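Local coordinates for phosphatidylethanolamine-binding protein, putative (Plasmodium falciparum, PDB 2R77) that probably binds phosphatidylethanolamine and may, like other members of its family, regulate protein kinases, at residues H145-I150 with N200-E205; L88-P93 with Y106-V111. All coordinates share one frame; numbering follows the deposited sequence.

Contact 1: H145-I150 with N200-E205; sequences HRISFI and NWCQIE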
# COMPACT_ATOMS: atom_id res chain seq x y z
N HIS A 145 -7.65 9.53 6.25
CA HIS A 145 -7.38 8.63 5.14
C HIS A 145 -6.64 7.37 5.63
O HIS A 145 -5.67 7.48 6.37
CB HIS A 145 -6.58 9.34 4.05
CG HIS A 145 -7.29 10.47 3.39
ND1 HIS A 145 -7.20 10.73 2.04
CD2 HIS A 145 -8.06 11.47 3.92
CE1 HIS A 145 -7.93 11.80 1.75
NE2 HIS A 145 -8.46 12.26 2.87
N ARG A 146 -7.08 6.20 5.16
CA ARG A 146 -6.52 4.93 5.61
C ARG A 146 -5.35 4.55 4.70
O ARG A 146 -5.46 3.63 3.88
CB ARG A 146 -7.61 3.85 5.63
CG ARG A 146 -8.67 4.14 6.72
CD ARG A 146 -9.94 3.36 6.49
NE ARG A 146 -10.76 3.91 5.41
CZ ARG A 146 -11.98 3.49 5.09
NH1 ARG A 146 -12.56 2.49 5.79
NH2 ARG A 146 -12.63 4.05 4.08
N ILE A 147 -4.26 5.30 4.85
CA ILE A 147 -3.07 5.11 4.02
C ILE A 147 -2.57 3.67 4.19
O ILE A 147 -2.27 3.23 5.29
CB ILE A 147 -1.95 6.16 4.37
CG1 ILE A 147 -2.46 7.60 4.09
CG2 ILE A 147 -0.68 5.91 3.56
CD1 ILE A 147 -3.02 7.80 2.69
N SER A 148 -2.50 2.96 3.06
CA SER A 148 -2.39 1.51 3.03
C SER A 148 -1.12 0.99 2.36
O SER A 148 -0.71 1.53 1.34
CB SER A 148 -3.61 0.95 2.30
OG SER A 148 -4.77 1.08 3.13
N PHE A 149 -0.50 -0.04 2.96
CA PHE A 149 0.65 -0.70 2.36
C PHE A 149 0.23 -2.13 2.09
O PHE A 149 -0.11 -2.87 3.02
CB PHE A 149 1.86 -0.66 3.31
CG PHE A 149 2.42 0.74 3.51
CD1 PHE A 149 3.47 1.20 2.72
CD2 PHE A 149 1.87 1.59 4.46
CE1 PHE A 149 4.00 2.47 2.91
CE2 PHE A 149 2.39 2.89 4.64
CZ PHE A 149 3.45 3.33 3.85
N ILE A 150 0.17 -2.48 0.81
CA ILE A 150 -0.33 -3.78 0.38
C ILE A 150 0.82 -4.52 -0.28
O ILE A 150 1.46 -3.99 -1.19
CB ILE A 150 -1.51 -3.64 -0.59
CG1 ILE A 150 -2.65 -2.82 0.06
CG2 ILE A 150 -2.03 -5.02 -1.04
CD1 ILE A 150 -3.73 -2.39 -0.91
N ASN A 200 -0.50 -3.46 5.90
CA ASN A 200 -0.50 -2.61 7.07
C ASN A 200 -1.09 -1.26 6.70
O ASN A 200 -1.12 -0.91 5.51
CB ASN A 200 0.91 -2.44 7.65
CG ASN A 200 0.91 -2.33 9.18
OD1 ASN A 200 -0.07 -1.87 9.80
ND2 ASN A 200 2.03 -2.77 9.81
N TRP A 201 -1.54 -0.52 7.70
CA TRP A 201 -2.15 0.79 7.43
C TRP A 201 -2.04 1.74 8.60
O TRP A 201 -1.76 1.33 9.72
CB TRP A 201 -3.61 0.65 7.00
CG TRP A 201 -4.59 0.33 8.14
CD1 TRP A 201 -5.56 1.17 8.66
CD2 TRP A 201 -4.71 -0.92 8.86
NE1 TRP A 201 -6.25 0.52 9.68
CE2 TRP A 201 -5.76 -0.76 9.81
CE3 TRP A 201 -4.04 -2.15 8.79
CZ2 TRP A 201 -6.15 -1.81 10.69
CZ3 TRP A 201 -4.44 -3.20 9.68
CH2 TRP A 201 -5.48 -3.00 10.60
N CYS A 202 -2.23 3.03 8.31
CA CYS A 202 -2.34 4.03 9.37
C CYS A 202 -3.44 4.97 8.92
O CYS A 202 -4.01 4.78 7.84
CB CYS A 202 -1.01 4.78 9.58
SG CYS A 202 -0.43 5.63 8.01
N GLN A 203 -3.77 5.95 9.76
CA GLN A 203 -4.79 6.94 9.41
C GLN A 203 -4.20 8.34 9.53
O GLN A 203 -3.57 8.67 10.52
CB GLN A 203 -6.00 6.80 10.33
CG GLN A 203 -6.69 5.47 10.14
CD GLN A 203 -7.93 5.36 11.00
OE1 GLN A 203 -9.01 5.82 10.62
NE2 GLN A 203 -7.79 4.73 12.17
N ILE A 204 -4.35 9.13 8.47
CA ILE A 204 -3.80 10.47 8.43
C ILE A 204 -4.86 11.45 7.95
O ILE A 204 -5.54 11.19 6.95
CB ILE A 204 -2.54 10.53 7.48
CG1 ILE A 204 -1.50 9.47 7.89
CG2 ILE A 204 -1.91 11.93 7.47
CD1 ILE A 204 -0.26 9.40 6.96
N GLU A 205 -5.03 12.58 8.67
CA GLU A 205 -5.96 13.62 8.23
C GLU A 205 -5.22 14.89 7.79
O GLU A 205 -4.02 15.05 8.10
CB GLU A 205 -7.01 13.95 9.29
CG GLU A 205 -6.48 14.57 10.58
CD GLU A 205 -7.52 14.61 11.67
OE1 GLU A 205 -8.73 14.45 11.36
OE2 GLU A 205 -7.12 14.77 12.83
OXT GLU A 205 -5.82 15.75 7.13
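Phe149 and Asn200 grip each other by two backbone bonds, Phe149 N to Asn200 O at 2.8 Å and Asn200 N to Phe149 O at 3.0 Å, and Cys202 N adds a third to Ile147 O. Beyond Arg146, the centre of an inverse gamma turn, the pairing resumes: His145 N reaches Ile204 O at 2.8 Å, rising 40° out of that carbonyl plane, while Ile204 N returns a bond to His145 O. Ser148 OG, set beside its own backbone N (chi1 -73°), binds Arg146 O at 2.7 Å and also pairs with Tyr199 OH. Beside the paired backbones, Ile147 CB meets Cys202 SG at 4.0 Å, and Ile147 CG1 packs on the CD1 tip of Ile204. Arg146 and Gln203 run side by side, touching through their CG atoms before their polar ends part: the guanidinium forms a salt bridge with Asp94, the amide bonds to Gly59 O and Arg98. The edge of the Phe149 ring lies near Asn200 O. Strand 196-201 borders the five-stranded antiparallel sheet here; strand 84-95 flanks 148-155 on its other side, Leu46 and Ile48 of strand 46-49 pack on Phe149, and helix 30-33 touches Arg146 and Trp201.

Contact 2: L88-P93 with Y106-V111; sequences LFMVDP and YIHWVV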
# COMPACT_ATOMS: atom_id res chain seq x y z
N LEU A 88 5.15 -4.11 -3.54
CA LEU A 88 4.64 -3.23 -2.49
C LEU A 88 3.90 -2.07 -3.13
O LEU A 88 4.44 -1.40 -4.02
CB LEU A 88 5.78 -2.68 -1.59
CG LEU A 88 5.43 -1.75 -0.42
CD1 LEU A 88 6.53 -1.67 0.62
CD2 LEU A 88 5.17 -0.35 -0.97
N PHE A 89 2.68 -1.83 -2.66
CA PHE A 89 1.89 -0.67 -3.09
C PHE A 89 1.69 0.22 -1.86
O PHE A 89 1.35 -0.27 -0.78
CB PHE A 89 0.46 -1.09 -3.49
CG PHE A 89 0.37 -2.00 -4.70
CD1 PHE A 89 -0.00 -1.46 -5.95
CD2 PHE A 89 0.58 -3.37 -4.60
CE1 PHE A 89 -0.15 -2.27 -7.07
CE2 PHE A 89 0.44 -4.21 -5.74
CZ PHE A 89 0.10 -3.64 -6.98
N MET A 90 1.84 1.54 -2.01
CA MET A 90 1.23 2.43 -1.02
C MET A 90 0.10 3.13 -1.72
O MET A 90 0.31 3.72 -2.78
CB MET A 90 2.19 3.50 -0.47
CG MET A 90 1.53 4.24 0.73
SD MET A 90 2.60 5.48 1.55
CE MET A 90 2.14 7.03 0.76
N VAL A 91 -1.09 3.06 -1.12
CA VAL A 91 -2.31 3.62 -1.73
C VAL A 91 -3.17 4.33 -0.71
O VAL A 91 -3.28 3.89 0.45
CB VAL A 91 -3.21 2.57 -2.45
CG1 VAL A 91 -2.45 1.87 -3.57
CG2 VAL A 91 -3.81 1.55 -1.45
N ASP A 92 -3.76 5.44 -1.14
CA ASP A 92 -4.78 6.14 -0.35
C ASP A 92 -6.16 5.70 -0.88
O ASP A 92 -6.54 6.06 -1.96
CB ASP A 92 -4.61 7.66 -0.53
CG ASP A 92 -5.64 8.45 0.27
OD1 ASP A 92 -6.51 7.82 0.93
OD2 ASP A 92 -5.55 9.69 0.21
N PRO A 93 -6.89 4.89 -0.10
CA PRO A 93 -8.19 4.40 -0.61
C PRO A 93 -9.32 5.41 -0.32
O PRO A 93 -10.51 5.10 -0.57
CB PRO A 93 -8.41 3.13 0.20
CG PRO A 93 -7.84 3.50 1.53
CD PRO A 93 -6.61 4.37 1.24
N TYR A 106 -5.99 6.13 -4.76
CA TYR A 106 -4.96 6.92 -5.41
C TYR A 106 -3.63 6.23 -5.06
O TYR A 106 -3.32 6.07 -3.87
CB TYR A 106 -4.97 8.36 -4.89
CG TYR A 106 -4.14 9.30 -5.76
CD1 TYR A 106 -4.74 10.01 -6.79
CD2 TYR A 106 -2.76 9.44 -5.55
CE1 TYR A 106 -3.99 10.87 -7.60
CE2 TYR A 106 -1.99 10.30 -6.35
CZ TYR A 106 -2.62 11.01 -7.37
OH TYR A 106 -1.90 11.85 -8.17
N ILE A 107 -2.88 5.80 -6.08
CA ILE A 107 -1.68 5.03 -5.83
C ILE A 107 -0.50 5.97 -5.66
O ILE A 107 -0.25 6.81 -6.54
CB ILE A 107 -1.38 3.96 -6.92
CG1 ILE A 107 -2.51 2.91 -6.94
CG2 ILE A 107 -0.03 3.30 -6.64
CD1 ILE A 107 -2.26 1.69 -7.84
N HIS A 108 0.19 5.83 -4.52
CA HIS A 108 1.33 6.66 -4.15
C HIS A 108 2.73 6.07 -4.42
O HIS A 108 3.70 6.82 -4.47
CB HIS A 108 1.23 7.04 -2.66
CG HIS A 108 0.20 8.09 -2.39
ND1 HIS A 108 0.51 9.43 -2.25
CD2 HIS A 108 -1.15 8.00 -2.28
CE1 HIS A 108 -0.61 10.11 -2.04
NE2 HIS A 108 -1.62 9.26 -2.05
N TRP A 109 2.83 4.74 -4.60
CA TRP A 109 4.14 4.11 -4.65
C TRP A 109 3.94 2.67 -5.07
O TRP A 109 3.06 1.98 -4.55
CB TRP A 109 4.79 4.21 -3.25
CG TRP A 109 6.20 3.73 -3.14
CD1 TRP A 109 7.20 3.79 -4.11
CD2 TRP A 109 6.81 3.21 -1.97
NE1 TRP A 109 8.39 3.30 -3.59
CE2 TRP A 109 8.18 2.93 -2.29
CE3 TRP A 109 6.35 2.94 -0.67
CZ2 TRP A 109 9.07 2.39 -1.35
CZ3 TRP A 109 7.24 2.39 0.26
CH2 TRP A 109 8.58 2.11 -0.09
N VAL A 110 4.71 2.21 -6.05
CA VAL A 110 4.73 0.79 -6.39
C VAL A 110 6.18 0.36 -6.60
O VAL A 110 6.89 0.93 -7.45
CB VAL A 110 3.88 0.46 -7.65
CG1 VAL A 110 3.95 -1.05 -8.00
CG2 VAL A 110 2.40 0.85 -7.43
N VAL A 111 6.60 -0.63 -5.82
CA VAL A 111 7.93 -1.22 -5.95
C VAL A 111 7.78 -2.72 -6.16
O VAL A 111 7.09 -3.41 -5.39
CB VAL A 111 8.81 -1.00 -4.69
CG1 VAL A 111 10.27 -1.42 -4.98
CG2 VAL A 111 8.80 0.44 -4.26
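A classic beta bulge interrupts the hairpin of strands 84-95 and 104-114, where His108 and Trp109 together face Met90. Met90 O takes a 2.7 Å bond from His108 N and a weak, bent one from Trp109 N at 3.3 Å, so one carbonyl serves two successive amides. Regular antiparallel pairing continues on either side: Leu88 and Val111 exchange two backbone bonds, as do Asp92 and Tyr106, and Met90 N binds Trp109 O. At the bulge the side chain of His108 leans toward strand 88-92, and His108 CB lies 3.5 Å from the CE of Met90, whose chain is extended through chi2 and then bends at chi3 (95°) to bring the methyl against the histidine. At the other end of the imidazole, NE2 comes within 3.7 Å of Asp92 CB. Their polar ends look elsewhere: His108 ND1 to Val134 O, and both NE2 and Asp92 OD2 to Lys172 NZ. In relatives of this fold, aspartate and histidine side chains at this end of the central sheet line the anion-binding pocket, and Asp92 and His108 are probably part of the equivalent site. Leu88, with CG opposite the backbone N (chi1 -179°), lays CD2 over one face of the Trp109 indole, a CH-pi contact 3.9 Å from the six-membered ring centroid and displaced toward its rim. On the reverse face of the sheet, in the conformer given, Val91 CG1 lies 3.5 Å from Ile107 CG1, the two chains running alongside each other. The Phe89 ring meets Val110 CG2 through CD1 and presents its edge to Ile107 CD1. Helix 185-191 packs on this apolar surface, with Val185 against Phe89 and Val91, and Ile188 against Ile107.

Going from the N terminus, strand 84-95 follows the N-terminal helices and strands 46-49 and 73-76; the chain then turns and returns along 104-114, so contact 2 closes a short hairpin loop. It then forms edge strand 128-131 before entering 145-150; contact 1 closes a second, much longer loop, through helix 185-191 to the C-terminal residues 200-205. The loops follow in series, neither nested nor crossed. They are joined edge to edge in one sheet, where strands 84-95 and 148-155 are neighbours: Ser148 N bonds to Val91 O, and Phe149 CZ packs on Met90 SD. At the strand ends His145 ND1 reaches Asp92 OD2 at 2.7 Å, linking the C-terminal pairing to the probable anion-binding site.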